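Local coordinates for protein polymeric Immunoglobulin Receptor (Oncorhynchus mykiss, PDB 5F1S) that probably binds polymeric immunoglobulins in mucosal immunity through its ectodomain of immunoglobulin-like domains, the part of the receptor related to secretory component, at residues A[130-135]-A[176-181]; A[143-148]-A[155-160]; A[167-172]-A[181-186]; A[192-197]-A[205-210]. One frame throughout, in Å; residues are numbered along the deposited sequence.

Contact 1 (A[130-135]-A[176-181]); sequences TVQCLY and TKAFTV
Cys133 and Phe179 face each other as a hydrogen-bonded antiparallel pair, and their side chains place the Phe179 ring against one half of the buried disulfide. CB of Cys133 stands over the centre of the Phe179 ring, 3.7 Å from the ring centroid, a CH-pi contact. The sulfur lies obliquely to the same ring, with Cys133 SG 3.5 Å from Phe179 CE1. Chi1 of 62° sets Phe179 CG between the backbone N and the carbonyl carbon, and chi2 of 99° turns the ring so that a face meets Cys133 CB.

Among the apolar contacts, Tyr135 CD2 meets the edge of that ring at Phe179 CD2, 3.8 Å away. The Tyr135 ring also lies against the 177-178 backbone, with Lys177 C over one face. On the other face of the sheet, Leu134 CD2 touches Ala178 CB at 3.7 Å.

The backbone bonds pair Val131 with Val181 and Cys133 with Phe179 in both directions, each at 2.8 Å between N and O. Tyr135 N adds a further bond to Lys177 O, 3.0 Å long. Beyond it, one water donates to both Tyr135 O and Thr176 O.

The two strands lie side by side within one sheet, flanked by 114-116 and 169-173. Cys133 bridges to Cys196 in the opposing sheet, whose Trp146 packs on Val131 and Val181; the Tyr135 hydroxyl is hydrogen-bonded to Asp173.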
loop_
_atom_site.group_PDB
_atom_site.type_symbol
_atom_site.label_atom_id
_atom_site.label_comp_id
_atom_site.label_asym_id
_atom_site.label_seq_id
_atom_site.Cartn_x
_atom_site.Cartn_y
_atom_site.Cartn_z
ATOM N N THR A 130 -7.437 -3.547 17.641
ATOM C CA THR A 130 -6.707 -4.337 16.661
ATOM C C THR A 130 -5.756 -3.447 15.881
ATOM O O THR A 130 -6.081 -2.317 15.535
ATOM C CB THR A 130 -7.614 -5.042 15.715
ATOM O OG1 THR A 130 -8.361 -4.067 14.993
ATOM C CG2 THR A 130 -8.512 -5.971 16.512
ATOM N N VAL A 131 -4.566 -3.970 15.670
ATOM C CA VAL A 131 -3.515 -3.354 14.876
ATOM C C VAL A 131 -3.381 -4.196 13.623
ATOM O O VAL A 131 -3.288 -5.426 13.718
ATOM C CB VAL A 131 -2.183 -3.338 15.647
ATOM C CG1 VAL A 131 -1.055 -2.774 14.797
ATOM C CG2 VAL A 131 -2.296 -2.592 16.979
ATOM N N GLN A 132 -3.352 -3.558 12.465
ATOM C CA GLN A 132 -3.214 -4.299 11.218
ATOM C C GLN A 132 -1.845 -4.009 10.625
ATOM O O GLN A 132 -1.582 -2.901 10.142
ATOM C CB GLN A 132 -4.303 -3.982 10.201
ATOM C CG GLN A 132 -4.224 -5.062 9.065
ATOM C CD GLN A 132 -5.433 -5.087 8.148
ATOM O OE1 GLN A 132 -6.442 -4.432 8.408
ATOM N NE2 GLN A 132 -5.337 -5.860 7.080
ATOM N N CYS A 133 -0.966 -4.996 10.702
ATOM C CA CYS A 133 0.383 -4.887 10.192
ATOM C C CYS A 133 0.432 -5.467 8.787
ATOM O O CYS A 133 0.098 -6.639 8.585
ATOM C CB CYS A 133 1.374 -5.635 11.065
ATOM S SG CYS A 133 1.179 -5.528 12.914
ATOM N N LEU A 134 0.884 -4.678 7.840
ATOM C CA LEU A 134 0.990 -5.095 6.453
ATOM C C LEU A 134 2.421 -5.472 6.122
ATOM O O LEU A 134 3.366 -4.926 6.688
ATOM C CB LEU A 134 0.562 -3.968 5.527
ATOM C CG LEU A 134 -0.764 -3.307 5.911
ATOM C CD1 LEU A 134 -0.987 -2.138 4.941
ATOM C CD2 LEU A 134 -1.896 -4.288 5.781
ATOM N N TYR A 135 2.595 -6.419 5.198
ATOM C CA TYR A 135 3.953 -6.773 4.830
ATOM C C TYR A 135 4.064 -7.151 3.363
ATOM O O TYR A 135 3.087 -7.540 2.734
ATOM C CB TYR A 135 4.482 -7.911 5.705
ATOM C CG TYR A 135 3.695 -9.163 5.640
ATOM C CD1 TYR A 135 3.882 -10.072 4.600
ATOM C CD2 TYR A 135 2.772 -9.454 6.594
ATOM C CE1 TYR A 135 3.167 -11.245 4.554
ATOM C CE2 TYR A 135 2.031 -10.632 6.551
ATOM C CZ TYR A 135 2.259 -11.524 5.529
ATOM O OH TYR A 135 1.536 -12.689 5.490
ATOM N N THR A 176 -0.507 -14.027 3.444
ATOM C CA THR A 176 -0.268 -13.454 2.129
ATOM C C THR A 176 0.115 -11.974 2.154
ATOM O O THR A 176 1.011 -11.579 1.399
ATOM C CB THR A 176 -1.503 -13.663 1.256
ATOM O OG1 THR A 176 -1.309 -12.961 0.031
ATOM C CG2 THR A 176 -2.728 -13.135 1.887
ATOM N N LYS A 177 -0.491 -11.166 3.046
ATOM C CA LYS A 177 -0.380 -9.699 2.957
ATOM C C LYS A 177 -0.309 -8.986 4.300
ATOM O O LYS A 177 0.152 -7.848 4.329
ATOM C CB LYS A 177 -1.602 -9.082 2.217
ATOM C CG LYS A 177 -1.897 -9.540 0.841
ATOM C CD LYS A 177 -2.981 -8.648 0.216
ATOM C CE LYS A 177 -4.296 -8.608 1.003
ATOM N NZ LYS A 177 -5.348 -7.823 0.252
ATOM N N ALA A 178 -0.866 -9.539 5.380
ATOM C CA ALA A 178 -1.104 -8.763 6.583
ATOM C C ALA A 178 -1.248 -9.705 7.746
ATOM O O ALA A 178 -1.704 -10.843 7.583
ATOM C CB ALA A 178 -2.379 -7.915 6.499
ATOM N N PHE A 179 -0.869 -9.220 8.930
ATOM C CA PHE A 179 -1.230 -9.921 10.155
ATOM C C PHE A 179 -1.847 -8.930 11.112
ATOM O O PHE A 179 -1.465 -7.764 11.127
ATOM C CB PHE A 179 -0.010 -10.683 10.766
ATOM C CG PHE A 179 1.189 -9.830 11.195
ATOM C CD1 PHE A 179 1.363 -9.464 12.524
ATOM C CD2 PHE A 179 2.180 -9.512 10.305
ATOM C CE1 PHE A 179 2.472 -8.756 12.931
ATOM C CE2 PHE A 179 3.306 -8.804 10.703
ATOM C CZ PHE A 179 3.459 -8.432 12.024
ATOM N N THR A 180 -2.882 -9.361 11.815
ATOM C CA THR A 180 -3.589 -8.505 12.762
ATOM C C THR A 180 -3.199 -8.904 14.171
ATOM O O THR A 180 -3.074 -10.092 14.481
ATOM C CB THR A 180 -5.106 -8.615 12.602
ATOM O OG1 THR A 180 -5.500 -9.980 12.782
ATOM C CG2 THR A 180 -5.511 -8.180 11.208
ATOM N N VAL A 181 -3.031 -7.904 15.023
ATOM C CA VAL A 181 -2.698 -8.105 16.425
ATOM C C VAL A 181 -3.895 -7.566 17.191
ATOM O O VAL A 181 -4.224 -6.381 17.086
ATOM C CB VAL A 181 -1.392 -7.401 16.841
ATOM C CG1 VAL A 181 -1.070 -7.624 18.338
ATOM C CG2 VAL A 181 -0.212 -7.840 15.995
HETATM O O HOH W 1 2.782 -9.581 0.889
#

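Contact 2 (A[143-148]-A[155-160]); sequences EKRWCR and CLVTDG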
loop_
_atom_site.group_PDB
_atom_site.type_symbol
_atom_site.label_atom_id
_atom_site.label_comp_id
_atom_site.label_asym_id
_atom_site.label_seq_id
_atom_site.Cartn_x
_atom_site.Cartn_y
_atom_site.Cartn_z
ATOM N N GLU A 143 8.041 -15.941 10.397
ATOM C CA GLU A 143 7.243 -15.787 11.590
ATOM C C GLU A 143 7.031 -14.287 11.798
ATOM O O GLU A 143 7.919 -13.479 11.510
ATOM C CB GLU A 143 7.926 -16.422 12.806
ATOM C CG GLU A 143 9.181 -15.787 13.202
ATOM C CD GLU A 143 9.796 -16.468 14.407
ATOM O OE1 GLU A 143 9.450 -17.653 14.683
ATOM O OE2 GLU A 143 10.607 -15.801 15.076
ATOM N N LYS A 144 5.844 -13.925 12.251
ATOM C CA LYS A 144 5.517 -12.530 12.538
ATOM C C LYS A 144 5.579 -12.296 14.041
ATOM O O LYS A 144 5.262 -13.195 14.825
ATOM C CB LYS A 144 4.128 -12.212 12.022
ATOM C CG LYS A 144 3.907 -12.602 10.551
ATOM C CD LYS A 144 4.984 -12.036 9.676
ATOM C CE LYS A 144 4.667 -12.206 8.215
ATOM N NZ LYS A 144 4.437 -13.626 7.741
ATOM N N ARG A 145 5.939 -11.073 14.454
ATOM C CA ARG A 145 6.035 -10.811 15.885
ATOM C C ARG A 145 5.472 -9.448 16.266
ATOM O O ARG A 145 5.389 -8.523 15.454
ATOM C CB ARG A 145 7.461 -10.927 16.410
ATOM C CG ARG A 145 8.538 -10.517 15.576
ATOM C CD ARG A 145 9.894 -11.051 16.135
ATOM N NE ARG A 145 10.867 -9.988 16.004
ATOM C CZ ARG A 145 11.512 -9.711 14.876
ATOM N NH1 ARG A 145 11.309 -10.451 13.806
ATOM N NH2 ARG A 145 12.375 -8.701 14.823
ATOM N N TRP A 146 5.008 -9.392 17.507
ATOM C CA TRP A 146 4.520 -8.185 18.162
ATOM C C TRP A 146 5.342 -8.007 19.430
ATOM O O TRP A 146 5.375 -8.913 20.274
ATOM C CB TRP A 146 3.044 -8.323 18.464
ATOM C CG TRP A 146 2.431 -7.250 19.303
ATOM C CD1 TRP A 146 2.051 -7.339 20.602
ATOM C CD2 TRP A 146 2.088 -5.918 18.870
ATOM N NE1 TRP A 146 1.461 -6.133 21.014
ATOM C CE2 TRP A 146 1.506 -5.252 19.967
ATOM C CE3 TRP A 146 2.218 -5.238 17.658
ATOM C CZ2 TRP A 146 1.028 -3.921 19.892
ATOM C CZ3 TRP A 146 1.759 -3.897 17.588
ATOM C CH2 TRP A 146 1.175 -3.277 18.693
ATOM N N CYS A 147 6.071 -6.891 19.528
ATOM C CA CYS A 147 7.036 -6.667 20.582
ATOM C C CYS A 147 6.799 -5.304 21.218
ATOM O O CYS A 147 6.453 -4.327 20.534
ATOM C CB CYS A 147 8.488 -6.720 20.055
ATOM S SG CYS A 147 8.772 -8.145 18.887
ATOM N N ARG A 148 7.041 -5.224 22.518
ATOM C CA ARG A 148 7.034 -3.921 23.183
ATOM C C ARG A 148 8.407 -3.280 23.004
ATOM O O ARG A 148 9.431 -3.922 23.219
ATOM C CB ARG A 148 6.677 -4.058 24.675
ATOM C CG ARG A 148 6.512 -2.672 25.352
ATOM C CD ARG A 148 5.671 -2.707 26.610
ATOM N NE ARG A 148 5.822 -1.443 27.334
ATOM C CZ ARG A 148 4.929 -0.470 27.344
ATOM N NH1 ARG A 148 3.805 -0.590 26.678
ATOM N NH2 ARG A 148 5.155 0.638 28.016
ATOM N N CYS A 155 8.691 -10.285 22.748
ATOM C CA CYS A 155 8.039 -10.622 21.484
ATOM C C CYS A 155 7.072 -11.792 21.626
ATOM O O CYS A 155 7.366 -12.811 22.258
ATOM C CB CYS A 155 9.059 -10.953 20.380
ATOM S SG CYS A 155 10.032 -9.566 19.833
ATOM N N LEU A 156 5.908 -11.629 21.023
ATOM C CA LEU A 156 4.942 -12.686 20.812
ATOM C C LEU A 156 4.978 -13.072 19.337
ATOM O O LEU A 156 4.845 -12.206 18.464
ATOM C CB LEU A 156 3.553 -12.216 21.215
ATOM C CG LEU A 156 3.476 -11.541 22.574
ATOM C CD1 LEU A 156 2.050 -11.129 22.791
ATOM C CD2 LEU A 156 3.926 -12.491 23.690
ATOM N N VAL A 157 5.163 -14.366 19.051
ATOM C CA VAL A 157 5.545 -14.799 17.713
ATOM C C VAL A 157 4.527 -15.816 17.202
ATOM O O VAL A 157 4.028 -16.657 17.963
ATOM C CB VAL A 157 6.974 -15.364 17.712
ATOM C CG1 VAL A 157 7.384 -15.785 16.311
ATOM C CG2 VAL A 157 7.950 -14.331 18.263
ATOM N N THR A 158 4.188 -15.714 15.918
ATOM C CA THR A 158 3.227 -16.615 15.325
ATOM C C THR A 158 3.854 -17.992 15.126
ATOM O O THR A 158 5.070 -18.128 14.956
ATOM C CB THR A 158 2.765 -16.127 13.959
ATOM O OG1 THR A 158 3.922 -15.901 13.154
ATOM C CG2 THR A 158 1.954 -14.861 14.085
ATOM N N ASP A 159 2.989 -18.995 15.064
ATOM C CA ASP A 159 3.421 -20.366 14.860
ATOM C C ASP A 159 3.396 -20.686 13.375
ATOM O O ASP A 159 3.117 -19.835 12.534
ATOM C CB ASP A 159 2.554 -21.334 15.671
ATOM C CG ASP A 159 1.082 -21.357 15.254
ATOM O OD1 ASP A 159 0.725 -20.908 14.146
ATOM O OD2 ASP A 159 0.260 -21.854 16.072
ATOM N N GLY A 160 3.672 -21.951 13.040
ATOM C CA GLY A 160 3.688 -22.338 11.643
ATOM C C GLY A 160 2.375 -22.125 10.925
ATOM O O GLY A 160 2.362 -22.056 9.693
#
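Cys147 and Cys155 both hold SG anti to the carbonyl carbon, beside the backbone N, and from there the two sulfurs meet in a disulfide with a chi3 of 104°. Thr158 does the equivalent for a polar group: its OG1 sits between the backbone N and the carbonyl carbon (chi1 54°), which turns the hydroxyl oxygen back to the opposite strand. There OG1 accepts from Lys144 N at 2.9 Å, while Thr158 N donates to Lys144 O at 2.9 Å, so a side chain stands in for one of the two backbone partners. The methyl lies beside Lys144, with Thr158 CG2 4.0 Å from Lys144 CB. An alanine here would probably leave Lys144 N without its acceptor and open a gap where the methyl now packs between Lys144 and Ile171.

This is the C-C' hairpin of a V-set immunoglobulin domain, pinned across its strands by a local disulfide, as Cys34 and Cys42 do in the first domain. Trp146 and Leu156 form its hydrogen-bonded pair, with Trp146 N to Leu156 O at 3.0 Å and Leu156 N to Trp146 O at 2.9 Å. Their side chains share the inward face, where Leu156 CD1 reaches the edge of the indole 4.4 Å from Trp146 CD1. On the other face Arg145 NE comes within 3.9 Å of Cys155 SG, the sulfur lying at the edge of the guanidinium, near its plane. Farther out, Arg145 NH1 is hydrogen-bonded to Gly199 O, and Lys144 NZ forms a salt bridge with Asp173.

Contact 3 (A[167-172]-A[181-186]); sequences QAVEIR and VTLKGL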
loop_
_atom_site.group_PDB
_atom_site.type_symbol
_atom_site.label_atom_id
_atom_site.label_comp_id
_atom_site.label_asym_id
_atom_site.label_seq_id
_atom_site.Cartn_x
_atom_site.Cartn_y
_atom_site.Cartn_z
ATOM N N GLN A 167 -4.007 -15.041 26.861
ATOM C CA GLN A 167 -5.164 -14.414 27.494
ATOM C C GLN A 167 -5.355 -12.978 27.030
ATOM O O GLN A 167 -6.483 -12.474 27.011
ATOM C CB GLN A 167 -4.999 -14.430 29.014
ATOM C CG GLN A 167 -5.261 -15.757 29.659
ATOM C CD GLN A 167 -5.169 -15.630 31.154
ATOM O OE1 GLN A 167 -4.082 -15.714 31.730
ATOM N NE2 GLN A 167 -6.308 -15.367 31.793
ATOM N N ALA A 168 -4.272 -12.319 26.656
ATOM C CA ALA A 168 -4.273 -10.884 26.391
ATOM C C ALA A 168 -4.219 -10.513 24.915
ATOM O O ALA A 168 -4.700 -9.435 24.536
ATOM C CB ALA A 168 -3.068 -10.243 27.074
ATOM N N VAL A 169 -3.629 -11.362 24.079
ATOM C CA VAL A 169 -3.259 -10.972 22.723
ATOM C C VAL A 169 -3.528 -12.131 21.779
ATOM O O VAL A 169 -3.203 -13.279 22.097
ATOM C CB VAL A 169 -1.775 -10.564 22.659
ATOM C CG1 VAL A 169 -1.359 -10.273 21.203
ATOM C CG2 VAL A 169 -1.501 -9.358 23.583
ATOM N N GLU A 170 -4.100 -11.825 20.615
ATOM C CA GLU A 170 -4.169 -12.773 19.511
ATOM C C GLU A 170 -3.485 -12.175 18.280
ATOM O O GLU A 170 -3.658 -10.988 17.968
ATOM C CB GLU A 170 -5.603 -13.146 19.187
ATOM C CG GLU A 170 -5.723 -14.119 17.975
ATOM C CD GLU A 170 -7.149 -14.351 17.518
ATOM O OE1 GLU A 170 -8.076 -14.015 18.284
ATOM O OE2 GLU A 170 -7.338 -14.864 16.385
ATOM N N ILE A 171 -2.680 -12.988 17.604
ATOM C CA ILE A 171 -2.128 -12.611 16.311
ATOM C C ILE A 171 -2.646 -13.589 15.275
ATOM O O ILE A 171 -2.614 -14.809 15.501
ATOM C CB ILE A 171 -0.593 -12.592 16.330
ATOM C CG1 ILE A 171 -0.057 -11.766 17.499
ATOM C CG2 ILE A 171 -0.075 -12.069 14.983
ATOM C CD1 ILE A 171 1.475 -11.867 17.714
ATOM N N ARG A 172 -3.112 -13.051 14.144
ATOM C CA ARG A 172 -3.588 -13.842 13.021
ATOM C C ARG A 172 -2.932 -13.313 11.754
ATOM O O ARG A 172 -3.223 -12.191 11.312
ATOM C CB ARG A 172 -5.110 -13.796 12.919
ATOM C CG ARG A 172 -5.660 -14.655 11.779
ATOM C CD ARG A 172 -7.176 -14.689 11.777
ATOM N NE ARG A 172 -7.696 -15.534 10.705
ATOM C CZ ARG A 172 -8.986 -15.796 10.513
ATOM N NH1 ARG A 172 -9.904 -15.284 11.321
ATOM N NH2 ARG A 172 -9.359 -16.575 9.509
ATOM N N VAL A 181 -3.031 -7.904 15.023
ATOM C CA VAL A 181 -2.698 -8.105 16.425
ATOM C C VAL A 181 -3.895 -7.566 17.191
ATOM O O VAL A 181 -4.224 -6.381 17.086
ATOM C CB VAL A 181 -1.392 -7.401 16.841
ATOM C CG1 VAL A 181 -1.070 -7.624 18.338
ATOM C CG2 VAL A 181 -0.212 -7.840 15.995
ATOM N N THR A 182 -4.580 -8.431 17.932
ATOM C CA THR A 182 -5.716 -8.002 18.735
ATOM C C THR A 182 -5.285 -7.961 20.192
ATOM O O THR A 182 -4.863 -8.980 20.740
ATOM C CB THR A 182 -6.921 -8.933 18.547
ATOM O OG1 THR A 182 -7.332 -8.872 17.189
ATOM C CG2 THR A 182 -8.087 -8.470 19.415
ATOM N N LEU A 183 -5.336 -6.765 20.788
ATOM C CA LEU A 183 -5.132 -6.565 22.218
ATOM C C LEU A 183 -6.507 -6.682 22.865
ATOM O O LEU A 183 -7.375 -5.835 22.645
ATOM C CB LEU A 183 -4.499 -5.201 22.484
ATOM C CG LEU A 183 -3.289 -4.920 21.583
ATOM C CD1 LEU A 183 -2.626 -3.584 21.932
ATOM C CD2 LEU A 183 -2.289 -5.957 21.731
ATOM N N LYS A 184 -6.720 -7.769 23.615
ATOM C CA LYS A 184 -8.073 -8.204 23.927
ATOM C C LYS A 184 -8.696 -7.398 25.052
ATOM O O LYS A 184 -9.921 -7.188 25.049
ATOM C CB LYS A 184 -8.057 -9.689 24.288
ATOM C CG LYS A 184 -8.271 -10.578 23.086
ATOM C CD LYS A 184 -7.408 -11.835 23.121
ATOM C CE LYS A 184 -7.956 -12.897 23.994
ATOM N NZ LYS A 184 -7.474 -14.239 23.541
ATOM N N GLY A 185 -7.893 -6.937 26.004
ATOM C CA GLY A 185 -8.435 -6.140 27.088
ATOM C C GLY A 185 -7.406 -5.189 27.664
ATOM O O GLY A 185 -6.627 -5.539 28.556
ATOM N N LEU A 186 -7.416 -3.967 27.155
ATOM C CA LEU A 186 -6.341 -3.019 27.425
ATOM C C LEU A 186 -6.240 -2.688 28.906
ATOM O O LEU A 186 -7.243 -2.476 29.578
ATOM C CB LEU A 186 -6.585 -1.734 26.628
ATOM C CG LEU A 186 -6.452 -1.862 25.095
ATOM C CD1 LEU A 186 -7.072 -0.690 24.416
ATOM C CD2 LEU A 186 -4.986 -2.010 24.634
HETATM O O HOH W 2 -5.047 -7.096 25.989
HETATM O O HOH W 3 -5.829 -10.806 15.622
#
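Val181 begins the contact by placing its two methyls against different neighbours: CG1 lies 3.9 Å from Val169 CG1, and CG2 lies 4.2 Å from Ile171 CG1. The Val181 and Val169 side chains slant across one another. Next comes Thr182, which points to the other face and pairs with Glu170 through two backbone bonds, Thr182 N to Glu170 O at 2.7 Å and Glu170 N to Thr182 O. Its OG1 is anti to the carbonyl carbon (chi1 -63°), beside the backbone N, where it is hydrogen-bonded to a water; the same water donates to Glu170 O. That carbonyl is therefore gripped by both an N-H and a water.

Leu183 returns to the inward face, its CD2 4.0 Å from Val169 CG2, the two side chains running side by side in the same direction. The alternation is that of the D-E hairpin of an immunoglobulin domain: Val169, Ile171, Val181 and Leu183 pack on Trp146 or Leu156 of the facing sheet, whereas Glu170 and Thr182 look outward.

At Lys184 the strand gives way to a turn, yet N still donates to Ala168 O at 2.8 Å. Its side chain, bent at chi2 and chi3, folds over the 167-168 backbone and sets CE 3.4 Å from Gln167 O. NZ continues to a salt bridge with Glu165 and a hydrogen bond to Asp166 O. Last, Gly185 N donates to a second water, at 2.9 Å, which in turn donates to Ala168 O.

Contact 4 (A[192-197]-A[205-210]); sequences GWYWCA and VYILVT
The F-G hairpin of the immunoglobulin fold joins Trp193 to Tyr206 here, a non-hydrogen-bonded pair whose aromatic side chains cross at about a right angle. The tyrosine presents an edge to the indole face in a T-shaped stack: ring planes 76° apart, Tyr206 CD2 only 3.4 Å from Trp193 CE2. Tyr206 CB adds a CH-pi contact over the six-membered ring, 3.8 Å from its centroid. With CG anti to the backbone N (chi1 -167°), the Tyr206 ring leans over Gly192, taking Gly192 O over one face and bringing CE2 to 3.7 Å from Gly192 CA. An alanine in its place would keep the CB contact but would probably uncover Gly192 and leave the indole without the ring edge that braces its face.

Gly192 and Tyr194 belong to a tyrosine corner, the F-strand signature in which the Tyr194 hydroxyl is hydrogen-bonded to the backbone O of Asp190. The Tyr194 ring stacks with Trp146 in the neighbouring strand and crosses Ile207 at about a right angle, CD2 lying 3.7 Å from Ile207 CG1. Gly192 N donates to Ile207 O at 2.9 Å, with Ile207 N returning a bond to Gly192 O. Tyr194 N reaches Val205 O at 2.7 Å, and Val205 N answers to Tyr194 O. Farther along the inward face, Val205 CG2 rests 3.9 Å from Cys196 SG, the sulfur bonded to Cys133 of the opposing sheet.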
loop_
_atom_site.group_PDB
_atom_site.type_symbol
_atom_site.label_atom_id
_atom_site.label_comp_id
_atom_site.label_asym_id
_atom_site.label_seq_id
_atom_site.Cartn_x
_atom_site.Cartn_y
_atom_site.Cartn_z
ATOM N N GLY A 192 2.055 2.787 25.129
ATOM C CA GLY A 192 3.418 3.004 24.692
ATOM C C GLY A 192 3.676 2.487 23.275
ATOM O O GLY A 192 2.760 2.174 22.501
ATOM N N TRP A 193 4.963 2.413 22.967
ATOM C CA TRP A 193 5.443 2.021 21.660
ATOM C C TRP A 193 5.673 0.518 21.557
ATOM O O TRP A 193 6.232 -0.110 22.476
ATOM C CB TRP A 193 6.744 2.742 21.353
ATOM C CG TRP A 193 6.558 4.185 20.967
ATOM C CD1 TRP A 193 6.819 5.296 21.738
ATOM C CD2 TRP A 193 6.069 4.664 19.712
ATOM N NE1 TRP A 193 6.511 6.429 21.019
ATOM C CE2 TRP A 193 6.048 6.076 19.782
ATOM C CE3 TRP A 193 5.640 4.041 18.531
ATOM C CZ2 TRP A 193 5.633 6.868 18.704
ATOM C CZ3 TRP A 193 5.216 4.831 17.472
ATOM C CH2 TRP A 193 5.232 6.239 17.568
ATOM N N TYR A 194 5.324 -0.008 20.385
ATOM C CA TYR A 194 5.415 -1.423 20.036
ATOM C C TYR A 194 5.987 -1.551 18.635
ATOM O O TYR A 194 6.061 -0.583 17.873
ATOM C CB TYR A 194 4.042 -2.098 20.046
ATOM C CG TYR A 194 3.440 -2.181 21.423
ATOM C CD1 TYR A 194 3.569 -3.350 22.181
ATOM C CD2 TYR A 194 2.772 -1.072 21.987
ATOM C CE1 TYR A 194 3.042 -3.429 23.451
ATOM C CE2 TYR A 194 2.248 -1.127 23.264
ATOM C CZ TYR A 194 2.374 -2.329 23.992
ATOM O OH TYR A 194 1.875 -2.451 25.256
ATOM N N TRP A 195 6.288 -2.790 18.261
ATOM C CA TRP A 195 6.749 -3.120 16.929
ATOM C C TRP A 195 5.901 -4.240 16.348
ATOM O O TRP A 195 5.647 -5.239 17.040
ATOM C CB TRP A 195 8.199 -3.592 16.945
ATOM C CG TRP A 195 9.231 -2.679 17.416
ATOM C CD1 TRP A 195 9.916 -2.779 18.585
ATOM C CD2 TRP A 195 9.732 -1.531 16.748
ATOM N NE1 TRP A 195 10.846 -1.764 18.677
ATOM C CE2 TRP A 195 10.776 -1.004 17.549
ATOM C CE3 TRP A 195 9.444 -0.913 15.539
ATOM C CZ2 TRP A 195 11.476 0.137 17.202
ATOM C CZ3 TRP A 195 10.195 0.232 15.173
ATOM C CH2 TRP A 195 11.191 0.721 15.997
ATOM N N CYS A 196 5.474 -4.066 15.088
ATOM C CA CYS A 196 5.145 -5.167 14.181
ATOM C C CYS A 196 6.447 -5.545 13.503
ATOM O O CYS A 196 7.127 -4.674 12.980
ATOM C CB CYS A 196 4.128 -4.755 13.089
ATOM S SG CYS A 196 2.540 -4.253 13.607
ATOM N N ALA A 197 6.802 -6.835 13.464
ATOM C CA ALA A 197 8.106 -7.150 12.899
ATOM C C ALA A 197 8.073 -8.512 12.218
ATOM O O ALA A 197 7.224 -9.352 12.503
ATOM C CB ALA A 197 9.264 -7.167 13.927
ATOM N N VAL A 205 4.352 1.127 16.248
ATOM C CA VAL A 205 2.936 1.343 16.524
ATOM C C VAL A 205 2.834 1.844 17.958
ATOM O O VAL A 205 3.452 1.276 18.870
ATOM C CB VAL A 205 2.101 0.060 16.354
ATOM C CG1 VAL A 205 0.593 0.337 16.561
ATOM C CG2 VAL A 205 2.365 -0.567 14.973
ATOM N N TYR A 206 2.085 2.922 18.154
ATOM C CA TYR A 206 1.812 3.457 19.480
ATOM C C TYR A 206 0.415 3.076 19.923
ATOM O O TYR A 206 -0.531 3.251 19.159
ATOM C CB TYR A 206 1.943 4.996 19.493
ATOM C CG TYR A 206 1.981 5.544 20.910
ATOM C CD1 TYR A 206 0.809 5.911 21.569
ATOM C CD2 TYR A 206 3.190 5.695 21.601
ATOM C CE1 TYR A 206 0.830 6.391 22.871
ATOM C CE2 TYR A 206 3.216 6.185 22.895
ATOM C CZ TYR A 206 2.030 6.551 23.531
ATOM O OH TYR A 206 2.042 7.039 24.825
ATOM N N ILE A 207 0.298 2.551 21.147
ATOM C CA ILE A 207 -0.992 2.229 21.751
ATOM C C ILE A 207 -1.225 3.229 22.875
ATOM O O ILE A 207 -0.405 3.340 23.796
ATOM C CB ILE A 207 -1.020 0.793 22.318
ATOM C CG1 ILE A 207 -0.703 -0.251 21.224
ATOM C CG2 ILE A 207 -2.392 0.494 22.963
ATOM C CD1 ILE A 207 -1.700 -0.241 20.085
ATOM N N LEU A 208 -2.347 3.939 22.820
ATOM C CA LEU A 208 -2.733 4.825 23.910
ATOM C C LEU A 208 -3.956 4.248 24.589
ATOM O O LEU A 208 -5.014 4.170 23.967
ATOM C CB LEU A 208 -3.038 6.216 23.380
ATOM C CG LEU A 208 -3.523 7.200 24.444
ATOM C CD1 LEU A 208 -2.478 7.401 25.488
ATOM C CD2 LEU A 208 -3.885 8.495 23.756
ATOM N N VAL A 209 -3.834 3.901 25.862
ATOM C CA VAL A 209 -4.957 3.392 26.632
ATOM C C VAL A 209 -5.505 4.564 27.439
ATOM O O VAL A 209 -4.770 5.189 28.209
ATOM C CB VAL A 209 -4.537 2.244 27.564
ATOM C CG1 VAL A 209 -5.751 1.651 28.299
ATOM C CG2 VAL A 209 -3.850 1.121 26.756
ATOM N N THR A 210 -6.773 4.844 27.269
ATOM C CA THR A 210 -7.381 5.973 27.934
ATOM C C THR A 210 -8.217 5.484 29.100
ATOM O O THR A 210 -8.458 4.284 29.253
ATOM C CB THR A 210 -8.220 6.758 26.940
ATOM O OG1 THR A 210 -9.296 5.934 26.485
ATOM C CG2 THR A 210 -7.344 7.201 25.747
#

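How the contacts relate
From the N terminus, the chain lays down 130-135 and then makes the short hairpin of contact 2, which is complete before 176-181 comes back to close contact 1 around it. Contact 3 opens at 167-172, still within that larger loop, and closes at 181-186, so contacts 1 and 3 cross and share Val181 on the middle strand of one sheet. Contact 4 follows in series as the last hairpin. It shares the second sheet with contact 2, strands 144-148 and 192-198 being neighbours. The Cys133-Cys196 disulfide ties contact 1 to contact 4 across the sandwich, while contact 2 supplies the core tryptophan packed between the sheets.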